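Long-range contacts in PILD processed protein (Shewanella oneidensis, PDB 4D40), which is a type IV pilin that probably assembles into pilus filaments, thought to serve cell adhesion in this metal-reducing bacterium: residues Lys2-Arg6 with Arg64-Cys69; Tyr12-Ser16 with Gln34-Asn38; Phe53-Ala59 with Thr71-His76. All blocks are in the same frame, centred on the assembly; numbering follows the deposited sequence.

Contact 1: residues Lys2-Arg6 with Arg64-Cys69; sequences KQGRR and RQSDPC
R6 and D67 form a salt bridge across this contact, near the N-terminal end of helix 2-27. Followed outward, R6 CB lies 4.1 Å from D67 OD1, and R6 CG lies 3.8 Å from D67 OD2. R6 CD then comes within 3.9 Å of C69 SG. Bends at chi2 and chi3 turn the guanidinium side-on to the carboxylate: R6 NE reaches D67 OD2 at 3.0 Å, and R6 NH2 meets the syn lone pair of D67 OD1, also at 3.0 Å. CZ lies beneath C69 SG, which sits over the centre of one guanidinium face, while Q3 CG approaches the opposite face. NH1 completes the set by bonding to C86 O.

Q65 makes the second join. Its NE2 donates to K2 O, 2.9 Å away, and its OE1 receives both NE and NH2 of R5, with NE at 3.0 Å. K2 NZ, on the exposed side, adds a weak bond to S66 O.

D67 OD2 also accepts from C69 N, closing an Asx turn, so the buried carboxylate is gripped by side chain and backbone together. Facing a cationic partner, it probably stays ionised; salt bridge and Asx turn together join the helix start to the loop carrying C69 of the C69-C86 disulfide.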
# COMPACT_ATOMS: atom_id res chain seq x y z
N LYS A 2 8.31 -16.14 -2.70
CA LYS A 2 7.59 -15.27 -1.78
C LYS A 2 8.24 -13.89 -1.68
O LYS A 2 7.54 -12.89 -1.51
CB LYS A 2 7.48 -15.91 -0.39
CG LYS A 2 8.76 -16.45 0.21
CD LYS A 2 8.44 -17.16 1.52
CE LYS A 2 9.60 -18.00 2.02
NZ LYS A 2 9.18 -18.87 3.15
N GLN A 3 9.56 -13.82 -1.81
CA GLN A 3 10.24 -12.52 -1.78
C GLN A 3 9.84 -11.67 -2.99
O GLN A 3 9.54 -10.47 -2.86
CB GLN A 3 11.76 -12.72 -1.74
CG GLN A 3 12.54 -11.48 -1.32
CD GLN A 3 14.00 -11.77 -1.05
OE1 GLN A 3 14.67 -12.45 -1.83
NE2 GLN A 3 14.50 -11.28 0.08
N GLY A 4 9.82 -12.29 -4.16
CA GLY A 4 9.40 -11.60 -5.37
C GLY A 4 7.98 -11.07 -5.27
O GLY A 4 7.68 -9.96 -5.72
N ARG A 5 7.10 -11.86 -4.66
CA ARG A 5 5.71 -11.47 -4.52
C ARG A 5 5.53 -10.33 -3.51
O ARG A 5 4.63 -9.51 -3.66
CB ARG A 5 4.86 -12.67 -4.11
CG ARG A 5 4.74 -13.71 -5.21
CD ARG A 5 3.66 -14.71 -4.89
NE ARG A 5 4.01 -15.54 -3.73
CZ ARG A 5 4.47 -16.79 -3.80
NH1 ARG A 5 4.65 -17.39 -4.97
NH2 ARG A 5 4.74 -17.45 -2.68
N ARG A 6 6.39 -10.29 -2.50
CA ARG A 6 6.42 -9.17 -1.56
C ARG A 6 6.78 -7.90 -2.32
O ARG A 6 6.16 -6.85 -2.13
CB ARG A 6 7.42 -9.42 -0.43
CG ARG A 6 7.38 -8.36 0.68
CD ARG A 6 8.76 -8.16 1.32
NE ARG A 6 9.34 -9.41 1.77
CZ ARG A 6 10.64 -9.61 1.98
NH1 ARG A 6 11.52 -8.63 1.78
NH2 ARG A 6 11.07 -10.79 2.39
N ARG A 64 -1.29 -18.13 2.23
CA ARG A 64 -0.53 -18.68 1.11
C ARG A 64 0.80 -17.96 0.88
O ARG A 64 1.59 -18.37 0.04
CB ARG A 64 -1.37 -18.63 -0.16
CG ARG A 64 -2.70 -19.36 -0.04
CD ARG A 64 -3.58 -19.17 -1.26
NE ARG A 64 -4.97 -19.47 -0.95
CZ ARG A 64 -5.87 -18.58 -0.55
NH1 ARG A 64 -5.55 -17.30 -0.41
NH2 ARG A 64 -7.12 -18.97 -0.29
N GLN A 65 1.02 -16.87 1.62
CA GLN A 65 2.20 -16.04 1.43
C GLN A 65 2.98 -15.94 2.74
O GLN A 65 2.77 -15.02 3.52
CB GLN A 65 1.77 -14.66 0.92
CG GLN A 65 2.85 -13.57 0.88
CD GLN A 65 3.95 -13.84 -0.12
OE1 GLN A 65 3.96 -14.85 -0.82
NE2 GLN A 65 4.90 -12.91 -0.20
N SER A 66 3.86 -16.90 2.97
CA SER A 66 4.52 -17.05 4.26
C SER A 66 5.79 -16.21 4.30
O SER A 66 6.90 -16.75 4.37
CB SER A 66 4.84 -18.51 4.55
OG SER A 66 5.70 -19.04 3.55
N ASP A 67 5.60 -14.90 4.29
CA ASP A 67 6.71 -13.97 4.19
C ASP A 67 6.97 -13.27 5.53
O ASP A 67 6.04 -12.82 6.18
CB ASP A 67 6.42 -12.94 3.11
CG ASP A 67 7.55 -11.99 2.92
OD1 ASP A 67 8.50 -12.34 2.20
OD2 ASP A 67 7.49 -10.90 3.52
N PRO A 68 8.25 -13.16 5.94
CA PRO A 68 8.57 -12.64 7.28
C PRO A 68 8.34 -11.14 7.47
O PRO A 68 8.45 -10.66 8.60
CB PRO A 68 10.05 -12.99 7.44
CG PRO A 68 10.57 -13.08 6.05
CD PRO A 68 9.45 -13.66 5.24
N CYS A 69 8.02 -10.40 6.41
CA CYS A 69 7.74 -8.98 6.56
C CYS A 69 6.27 -8.72 6.89
O CYS A 69 5.89 -7.61 7.23
CB CYS A 69 8.13 -8.22 5.29
SG CYS A 69 9.92 -8.18 5.07

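Contact 2: residues Tyr12-Ser16 with Gln34-Asn38; sequences YLVTS and QSLAN
Y12 reaches from helix 2-27 to A37, and two direct hydrogen bonds cross between the segments, each joining a side chain to the opposing backbone. A37 N donates to Y12 OH at 2.9 Å, with a fairly straight N-H...O angle of 162°. At the other end Q34, fully extended, donates through NE2 to S16 O at 3.2 Å; the acceptor lies close to the plane of the Q34 amide. A water also donates to S35 O at 2.9 Å beside the phenol, but its spacing from Y12 OH is too short to be trusted.

The apolar contact fills the middle, L36 CD2 packing 4.1 Å from Y12 CE2. The same methyl makes a van der Waals contact with a hydroxyl oxygen, S16 OG, at 3.5 Å. S16 OG sits over the centre of one Y12 ring face and donates to Y12 O, 2.8 Å away, within the helix. With CG opposite the backbone N (chi1 -177°), the Y12 ring extends toward 34-38, and F44 meets it edge-to-face.

A phenylalanine at this position would probably leave A37 N without its acceptor and weaken the link from helix to loop. The segment 34-38 belongs to the stretch joining helix 2-27 to strand 42-48, the alpha-beta loop of pilins. Its attachment is mixed in character: polar bonds at the two ends fix its path along the helix, and L36 supplies apolar contact between them.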
# COMPACT_ATOMS: atom_id res chain seq x y z
N TYR A 12 2.97 -2.32 -6.26
CA TYR A 12 1.57 -1.98 -6.48
C TYR A 12 1.12 -0.93 -5.49
O TYR A 12 0.31 -0.06 -5.84
CB TYR A 12 0.70 -3.23 -6.37
CG TYR A 12 -0.76 -2.99 -6.66
CD1 TYR A 12 -1.17 -2.49 -7.88
CD2 TYR A 12 -1.74 -3.27 -5.71
CE1 TYR A 12 -2.50 -2.27 -8.16
CE2 TYR A 12 -3.07 -3.06 -5.98
CZ TYR A 12 -3.45 -2.56 -7.21
OH TYR A 12 -4.78 -2.35 -7.49
N LEU A 13 1.62 -1.00 -4.27
CA LEU A 13 1.35 0.04 -3.27
C LEU A 13 1.88 1.37 -3.78
O LEU A 13 1.24 2.41 -3.60
CB LEU A 13 1.96 -0.30 -1.92
CG LEU A 13 1.35 -1.51 -1.21
CD1 LEU A 13 2.16 -1.86 0.02
CD2 LEU A 13 -0.07 -1.24 -0.83
N VAL A 14 3.04 1.33 -4.43
CA VAL A 14 3.68 2.56 -4.90
C VAL A 14 2.88 3.19 -6.04
O VAL A 14 2.60 4.39 -5.99
CB VAL A 14 5.14 2.28 -5.34
CG1 VAL A 14 5.71 3.44 -6.18
CG2 VAL A 14 6.00 2.04 -4.12
N THR A 15 2.49 2.41 -7.04
CA THR A 15 1.74 3.00 -8.15
C THR A 15 0.37 3.46 -7.63
O THR A 15 -0.20 4.43 -8.13
CB THR A 15 1.59 2.04 -9.34
OG1 THR A 15 1.05 0.80 -8.90
CG2 THR A 15 2.95 1.80 -9.98
N SER A 16 -0.14 2.79 -6.61
CA SER A 16 -1.39 3.21 -5.99
C SER A 16 -1.23 4.56 -5.28
O SER A 16 -2.10 5.42 -5.39
CB SER A 16 -1.89 2.16 -5.00
OG SER A 16 -2.25 0.97 -5.70
N GLN A 34 -10.57 3.94 -3.01
CA GLN A 34 -9.71 3.61 -4.14
C GLN A 34 -9.92 2.13 -4.45
O GLN A 34 -9.87 1.30 -3.54
CB GLN A 34 -8.24 3.89 -3.85
CG GLN A 34 -7.30 3.64 -5.04
CD GLN A 34 -5.83 3.92 -4.71
OE1 GLN A 34 -5.39 3.72 -3.58
NE2 GLN A 34 -5.08 4.37 -5.71
N SER A 35 -10.17 1.81 -5.72
CA SER A 35 -10.34 0.43 -6.13
C SER A 35 -8.98 -0.25 -6.25
O SER A 35 -8.09 0.23 -6.95
CB SER A 35 -11.09 0.36 -7.47
OG SER A 35 -11.35 -0.98 -7.83
N LEU A 36 -8.83 -1.36 -5.54
CA LEU A 36 -7.57 -2.09 -5.52
C LEU A 36 -7.83 -3.54 -5.85
O LEU A 36 -8.88 -4.08 -5.50
CB LEU A 36 -6.88 -1.97 -4.16
CG LEU A 36 -6.53 -0.55 -3.71
CD1 LEU A 36 -6.15 -0.56 -2.24
CD2 LEU A 36 -5.39 -0.00 -4.55
N ALA A 37 -6.88 -4.17 -6.53
CA ALA A 37 -7.02 -5.56 -6.97
C ALA A 37 -6.25 -6.49 -6.06
O ALA A 37 -5.03 -6.38 -5.94
CB ALA A 37 -6.54 -5.70 -8.39
N ASN A 38 -6.95 -7.43 -5.43
CA ASN A 38 -6.30 -8.45 -4.62
C ASN A 38 -5.73 -9.59 -5.45
O ASN A 38 -6.11 -9.78 -6.61
CB ASN A 38 -7.27 -9.03 -3.59
CG ASN A 38 -7.65 -8.03 -2.53
OD1 ASN A 38 -7.00 -7.00 -2.38
ND2 ASN A 38 -8.70 -8.33 -1.78
O HOH W 1 -5.74 -0.39 -8.60

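Contact 3: residues Phe53-Ala59 with Thr71-His76; sequences FGFSLKA and TLSLDH
L57 and L74 form a hydrogen-bonded pair at the middle of the contact, their backbones exchanging two bonds: L57 N to L74 O and L74 N to L57 O, both 2.9 Å. A59 and L72 repeat the arrangement, A59 N reaching L72 O at 2.8 Å. All four side chains are buried on one face of the sheet, the face on which L57 meets S16 and L20 of helix 2-27. The close pack continues at F55. Its CG stands between the backbone N and the carbonyl carbon (chi1 70°), which lays the ring beneath the opposing chain: H76 N sits over the ring centre, and H76 CA is 3.5 Å from F55 CE2. Y30 meets this ring edge-to-face.

Strands 55-59 and 72-75 run antiparallel, at 162°, and belong to a beta hairpin at the centre of the sheet 42-48, 55-61, 72-75, 80-81. An antiparallel sheet laid against a long N-terminal helix is the globular fold of type IV pilins.

The other face, bearing S56, K58, S73 and D75, is looser and partly exposed. There K58 CG rests 3.8 Å from S73 CB, and the K58 chain bends at its end to bring NZ to S56 OG, a bond made within its own strand. D75 turns its carboxylate away from 53-59, where OD1 accepts from K77 N and V79 N. Regular pairing also fades toward H76, whose N and ND1 make only weak bonds to F55 O. Its imidazole instead lies flat against the chain, G54 CA standing 3.4 Å from the centroid of the H76 ring in a CH-pi contact.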
# COMPACT_ATOMS: atom_id res chain seq x y z
N PHE A 53 -6.68 14.35 4.65
CA PHE A 53 -5.34 14.89 4.40
C PHE A 53 -4.24 13.83 4.52
O PHE A 53 -3.07 14.11 4.23
CB PHE A 53 -5.04 16.04 5.36
CG PHE A 53 -5.71 17.33 4.97
CD1 PHE A 53 -5.35 17.98 3.80
CD2 PHE A 53 -6.68 17.90 5.77
CE1 PHE A 53 -5.96 19.18 3.44
CE2 PHE A 53 -7.29 19.09 5.42
CZ PHE A 53 -6.92 19.74 4.25
N GLY A 54 -4.61 12.62 4.94
CA GLY A 54 -3.69 11.50 5.02
C GLY A 54 -4.31 10.21 4.54
O GLY A 54 -5.51 10.16 4.26
N PHE A 55 -3.51 9.16 4.44
CA PHE A 55 -4.02 7.82 4.15
C PHE A 55 -3.04 6.74 4.56
O PHE A 55 -1.86 7.00 4.81
CB PHE A 55 -4.34 7.66 2.65
CG PHE A 55 -3.12 7.62 1.76
CD1 PHE A 55 -2.37 6.46 1.62
CD2 PHE A 55 -2.73 8.75 1.05
CE1 PHE A 55 -1.26 6.43 0.81
CE2 PHE A 55 -1.63 8.72 0.24
CZ PHE A 55 -0.89 7.55 0.11
N SER A 56 -3.54 5.51 4.59
CA SER A 56 -2.71 4.33 4.74
C SER A 56 -3.10 3.30 3.69
O SER A 56 -4.26 2.92 3.60
CB SER A 56 -2.85 3.72 6.13
OG SER A 56 -2.17 2.47 6.19
N LEU A 57 -2.11 2.88 2.90
CA LEU A 57 -2.27 1.76 1.98
C LEU A 57 -1.64 0.54 2.64
O LEU A 57 -0.52 0.64 3.16
CB LEU A 57 -1.59 2.04 0.64
CG LEU A 57 -2.32 2.96 -0.33
CD1 LEU A 57 -1.36 3.44 -1.43
CD2 LEU A 57 -3.51 2.25 -0.93
N LYS A 58 -2.33 -0.59 2.63
CA LYS A 58 -1.76 -1.80 3.21
C LYS A 58 -1.87 -2.98 2.27
O LYS A 58 -2.80 -3.08 1.47
CB LYS A 58 -2.44 -2.17 4.53
CG LYS A 58 -2.29 -1.11 5.61
CD LYS A 58 -2.84 -1.61 6.93
CE LYS A 58 -2.35 -0.77 8.08
NZ LYS A 58 -2.95 0.58 8.02
N ALA A 59 -0.88 -3.86 2.40
CA ALA A 59 -0.89 -5.16 1.73
C ALA A 59 -0.75 -6.23 2.79
O ALA A 59 0.31 -6.38 3.41
CB ALA A 59 0.24 -5.25 0.72
N THR A 71 2.52 -7.80 7.12
CA THR A 71 1.76 -6.74 6.49
C THR A 71 2.64 -5.56 6.13
O THR A 71 3.42 -5.07 6.96
CB THR A 71 0.62 -6.26 7.40
OG1 THR A 71 -0.28 -7.35 7.63
CG2 THR A 71 -0.14 -5.10 6.76
N LEU A 72 2.50 -5.11 4.89
CA LEU A 72 3.26 -3.97 4.37
C LEU A 72 2.35 -2.76 4.34
O LEU A 72 1.19 -2.88 3.97
CB LEU A 72 3.78 -4.26 2.97
CG LEU A 72 4.43 -5.62 2.76
CD1 LEU A 72 4.55 -5.89 1.27
CD2 LEU A 72 5.78 -5.68 3.44
N SER A 73 2.86 -1.60 4.71
CA SER A 73 2.06 -0.39 4.56
C SER A 73 2.89 0.77 4.05
O SER A 73 4.11 0.80 4.18
CB SER A 73 1.39 -0.01 5.87
OG SER A 73 2.33 0.45 6.82
N LEU A 74 2.16 1.72 3.48
CA LEU A 74 2.73 2.92 2.87
C LEU A 74 1.73 4.06 3.10
O LEU A 74 0.56 3.92 2.75
CB LEU A 74 2.97 2.69 1.38
CG LEU A 74 3.38 3.89 0.52
CD1 LEU A 74 4.62 4.53 1.10
CD2 LEU A 74 3.62 3.46 -0.92
N ASP A 75 2.18 5.17 3.68
CA ASP A 75 1.27 6.29 3.96
C ASP A 75 1.53 7.50 3.06
O ASP A 75 2.38 7.48 2.17
CB ASP A 75 1.33 6.71 5.44
CG ASP A 75 2.63 7.41 5.84
OD1 ASP A 75 3.45 7.76 4.97
OD2 ASP A 75 2.81 7.62 7.05
N HIS A 76 0.78 8.56 3.33
CA HIS A 76 0.81 9.78 2.52
C HIS A 76 2.13 10.54 2.61
O HIS A 76 2.37 11.47 1.83
CB HIS A 76 -0.33 10.71 2.94
CG HIS A 76 -0.33 11.04 4.40
ND1 HIS A 76 -0.68 10.13 5.37
CD2 HIS A 76 -0.01 12.18 5.06
CE1 HIS A 76 -0.58 10.69 6.56
NE2 HIS A 76 -0.17 11.93 6.40

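How the contacts relate
From the N terminus, helix 2-27 opens contact 1 at 2-6 and contact 2 at 12-16. Contact 2 closes first, at 34-38, bringing the loop after the helix back along it; it is thus nested inside the larger loop of contact 1. Contact 3 opens later, at 53-59, after contact 2 has closed, and crosses contact 1: 64-69 returns to the helix start before 71-76 completes the hairpin. Although the centres of contacts 1 and 3 lie about 18 Å apart, R6 packs on L72. Contacts 2 and 3 meet through L13, S16 and Q34, which touch L57, so the loop 34-38 and the helix meet the sheet at L57.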